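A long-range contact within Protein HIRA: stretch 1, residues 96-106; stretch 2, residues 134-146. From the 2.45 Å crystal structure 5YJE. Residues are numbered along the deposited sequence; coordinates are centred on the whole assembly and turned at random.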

# COMPACT_ATOMS: atom_id res chain seq x y z
N ILE B 96 13.51 -23.61 16.45
CA ILE B 96 12.57 -22.59 16.89
C ILE B 96 13.22 -21.74 17.99
O ILE B 96 13.67 -22.27 19.02
CB ILE B 96 11.26 -23.22 17.38
CG1 ILE B 96 10.62 -24.01 16.23
CG2 ILE B 96 10.31 -22.14 17.92
CD1 ILE B 96 9.62 -25.06 16.66
N LEU B 97 13.28 -20.43 17.76
CA LEU B 97 13.87 -19.45 18.67
C LEU B 97 12.84 -18.87 19.63
O LEU B 97 13.11 -18.77 20.84
CB LEU B 97 14.54 -18.33 17.88
CG LEU B 97 15.78 -18.72 17.09
CD1 LEU B 97 16.31 -17.55 16.21
CD2 LEU B 97 16.84 -19.25 18.07
N THR B 98 11.67 -18.48 19.14
CA THR B 98 10.65 -18.03 20.08
C THR B 98 9.29 -18.36 19.49
O THR B 98 9.18 -18.86 18.37
CB THR B 98 10.78 -16.52 20.43
OG1 THR B 98 9.77 -16.16 21.39
CG2 THR B 98 10.59 -15.59 19.22
N ALA B 99 8.24 -18.04 20.24
CA ALA B 99 6.90 -18.42 19.83
C ALA B 99 5.89 -17.50 20.50
O ALA B 99 6.18 -16.87 21.51
CB ALA B 99 6.62 -19.89 20.17
N ALA B 100 4.70 -17.42 19.90
CA ALA B 100 3.58 -16.68 20.49
C ALA B 100 2.29 -17.33 19.98
O ALA B 100 2.32 -18.18 19.09
CB ALA B 100 3.64 -15.19 20.14
N GLY B 101 1.17 -16.94 20.57
CA GLY B 101 -0.09 -17.56 20.20
C GLY B 101 -1.28 -16.85 20.81
O GLY B 101 -1.16 -16.14 21.82
N SER B 102 -2.43 -17.05 20.18
CA SER B 102 -3.68 -16.46 20.63
C SER B 102 -4.76 -17.54 20.63
O SER B 102 -4.46 -18.72 20.49
CB SER B 102 -4.09 -15.29 19.73
OG SER B 102 -4.35 -15.73 18.40
N CYS B 103 -6.02 -17.13 20.76
CA CYS B 103 -7.10 -18.09 20.57
C CYS B 103 -7.19 -18.59 19.13
O CYS B 103 -7.87 -19.58 18.88
CB CYS B 103 -8.42 -17.45 20.97
SG CYS B 103 -8.80 -15.94 20.01
N ASP B 104 -6.52 -17.93 18.19
CA ASP B 104 -6.69 -18.22 16.78
C ASP B 104 -5.46 -18.81 16.13
O ASP B 104 -5.58 -19.65 15.24
CB ASP B 104 -7.08 -16.95 16.02
CG ASP B 104 -8.47 -16.49 16.35
OD1 ASP B 104 -9.29 -17.33 16.78
OD2 ASP B 104 -8.73 -15.29 16.17
N VAL B 105 -4.27 -18.37 16.52
CA VAL B 105 -3.05 -18.80 15.85
C VAL B 105 -1.99 -19.14 16.87
O VAL B 105 -2.05 -18.75 18.03
CB VAL B 105 -2.49 -17.74 14.86
CG1 VAL B 105 -3.60 -17.12 14.03
CG2 VAL B 105 -1.72 -16.71 15.61
N VAL B 106 -1.01 -19.90 16.41
CA VAL B 106 0.25 -20.11 17.10
C VAL B 106 1.32 -19.83 16.07
O VAL B 106 1.24 -20.34 14.95
CB VAL B 106 0.38 -21.55 17.65
CG1 VAL B 106 1.80 -21.80 18.12
CG2 VAL B 106 -0.61 -21.81 18.76
N PRO B 134 16.85 -11.14 11.89
CA PRO B 134 16.41 -12.17 12.86
C PRO B 134 15.33 -11.64 13.80
O PRO B 134 15.26 -10.45 14.11
CB PRO B 134 17.68 -12.53 13.64
CG PRO B 134 18.81 -12.18 12.73
CD PRO B 134 18.32 -10.96 11.94
N ILE B 135 14.46 -12.56 14.21
CA ILE B 135 13.41 -12.23 15.16
C ILE B 135 14.01 -11.73 16.48
O ILE B 135 15.12 -12.10 16.88
CB ILE B 135 12.52 -13.47 15.41
CG1 ILE B 135 11.24 -13.07 16.15
CG2 ILE B 135 13.35 -14.60 16.17
CD1 ILE B 135 10.33 -12.12 15.37
N SER B 136 13.25 -10.87 17.15
CA SER B 136 13.48 -10.53 18.55
C SER B 136 12.29 -10.94 19.41
O SER B 136 12.45 -11.73 20.33
CB SER B 136 13.79 -9.02 18.70
OG SER B 136 14.21 -8.72 20.03
N THR B 137 11.09 -10.46 19.10
CA THR B 137 9.90 -10.87 19.82
C THR B 137 8.72 -11.06 18.88
O THR B 137 8.65 -10.46 17.80
CB THR B 137 9.49 -9.85 20.92
OG1 THR B 137 9.32 -8.55 20.34
CG2 THR B 137 10.53 -9.82 22.07
N LEU B 138 7.77 -11.87 19.33
CA LEU B 138 6.52 -12.15 18.66
C LEU B 138 5.37 -11.82 19.59
O LEU B 138 5.45 -12.05 20.80
CB LEU B 138 6.42 -13.64 18.24
CG LEU B 138 7.23 -14.15 17.06
CD1 LEU B 138 7.03 -15.67 16.83
CD2 LEU B 138 6.87 -13.35 15.79
N HIS B 139 4.28 -11.32 19.00
CA HIS B 139 3.02 -11.16 19.70
C HIS B 139 1.89 -11.63 18.79
O HIS B 139 2.00 -11.51 17.56
CB HIS B 139 2.75 -9.70 20.11
CG HIS B 139 3.85 -9.07 20.91
ND1 HIS B 139 5.10 -8.82 20.40
CD2 HIS B 139 3.86 -8.61 22.19
CE1 HIS B 139 5.85 -8.26 21.33
NE2 HIS B 139 5.12 -8.12 22.42
N CYS B 140 0.81 -12.13 19.39
CA CYS B 140 -0.44 -12.37 18.68
C CYS B 140 -1.62 -11.83 19.47
O CYS B 140 -1.65 -11.90 20.70
CB CYS B 140 -0.73 -13.84 18.39
SG CYS B 140 0.70 -14.65 17.86
N THR B 141 -2.59 -11.31 18.73
CA THR B 141 -3.89 -10.94 19.23
C THR B 141 -4.87 -11.40 18.17
O THR B 141 -4.81 -10.91 17.04
CB THR B 141 -3.99 -9.42 19.45
OG1 THR B 141 -2.97 -8.98 20.35
CG2 THR B 141 -5.36 -9.04 20.00
N GLY B 142 -5.73 -12.33 18.52
CA GLY B 142 -6.59 -12.89 17.48
C GLY B 142 -5.76 -13.40 16.32
O GLY B 142 -4.79 -14.15 16.50
N SER B 143 -6.12 -12.99 15.12
CA SER B 143 -5.43 -13.43 13.92
C SER B 143 -4.31 -12.49 13.49
O SER B 143 -3.82 -12.61 12.36
CB SER B 143 -6.44 -13.60 12.78
OG SER B 143 -7.49 -14.46 13.20
N TYR B 144 -3.93 -11.54 14.34
CA TYR B 144 -2.85 -10.61 14.05
C TYR B 144 -1.55 -11.14 14.64
O TYR B 144 -1.49 -11.49 15.82
CB TYR B 144 -3.17 -9.21 14.58
CG TYR B 144 -4.35 -8.54 13.88
CD1 TYR B 144 -4.20 -7.97 12.62
CD2 TYR B 144 -5.61 -8.48 14.48
CE1 TYR B 144 -5.29 -7.35 11.97
CE2 TYR B 144 -6.70 -7.88 13.83
CZ TYR B 144 -6.53 -7.31 12.59
OH TYR B 144 -7.61 -6.70 11.97
N VAL B 145 -0.52 -11.20 13.80
CA VAL B 145 0.81 -11.63 14.20
C VAL B 145 1.74 -10.45 14.00
O VAL B 145 1.76 -9.84 12.93
CB VAL B 145 1.29 -12.85 13.39
CG1 VAL B 145 2.74 -13.21 13.77
CG2 VAL B 145 0.37 -14.04 13.63
N MET B 146 2.51 -10.13 15.04
CA MET B 146 3.44 -9.02 15.03
C MET B 146 4.84 -9.56 15.28
O MET B 146 5.07 -10.30 16.23
CB MET B 146 3.06 -7.98 16.09
CG MET B 146 4.02 -6.81 16.16
SD MET B 146 3.49 -5.44 17.24
CE MET B 146 3.59 -6.09 18.88
O HOH W 1 8.64 -13.37 21.83

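Two strands can run side by side without sharing a single backbone hydrogen bond, held instead by a few directed polar contacts at one end and by apolar side chains packed along the rest. The contact between residues 96-106 and 134-146 of HIRA is a compact example of this principle.

Its strongest polar link is made at the turns. Ser102 OG donates a hydrogen bond to Gly142 O, and at 2.5 Å between these two atoms it is very short. The same hydroxyl oxygen also serves its own stretch, accepting from Asp104 N at 3.1 Å and from Val105 N at 3.2 Å. One side chain, in the p rotamer, thus braces its own turn while spending its proton on the neighbouring one. Gly142 belongs to a type II' turn from Thr141 to Tyr144, which Tyr144 N and Thr141 O close at 2.9 Å. Its positive phi of 54° favours glycine, and a CB there would stand about 3.7 Å from Asp104 OD2. The carboxylate indeed lies close over this residue, with Asp104 OD2 3.5 Å from Gly142 CA. A second, weak hydrogen bond runs in the other direction, from Ser143 OG to Asp104 OD2 at 3.3 Å.

Farther along the strands a water takes over the polar role. It accepts from Leu138 N at 3.0 Å and lies at the same distance from Thr98 OG1, so it joins a backbone amide of one strand to a side chain of the other.

The packing follows from the register. Strands 96-101 and 135-141 run nearly parallel, their axes 11° apart and approaching to 5.5 Å, and the alternation of each strand turns Thr98 and Ala100 toward Leu138 and Cys140, while Ala99 and His139 point their CB atoms away. Ala100 is the tightest fit: its CB lies 3.7 Å from Leu138 CB and 3.8 Å from Cys140 SG, a methyl group set between two larger side chains. Cys140 SG also lies 3.6 Å from Gly101 N and 3.9 Å from Val105 CG2, which carries the apolar contact past the end of the first strand. The same Val105 CG2 reaches Val145 CG2, again at 3.9 Å, linking the packing to the strand that follows the turn. At the opposite end the spacing widens, from 5.4 Å between Gly101 CA and Cys140 CA to 8.0 Å between Leu97 CA and Ile135 CA. There longer side chains span the gap, with Leu97 CD1 meeting Ile135 CG2 at 4.2 Å.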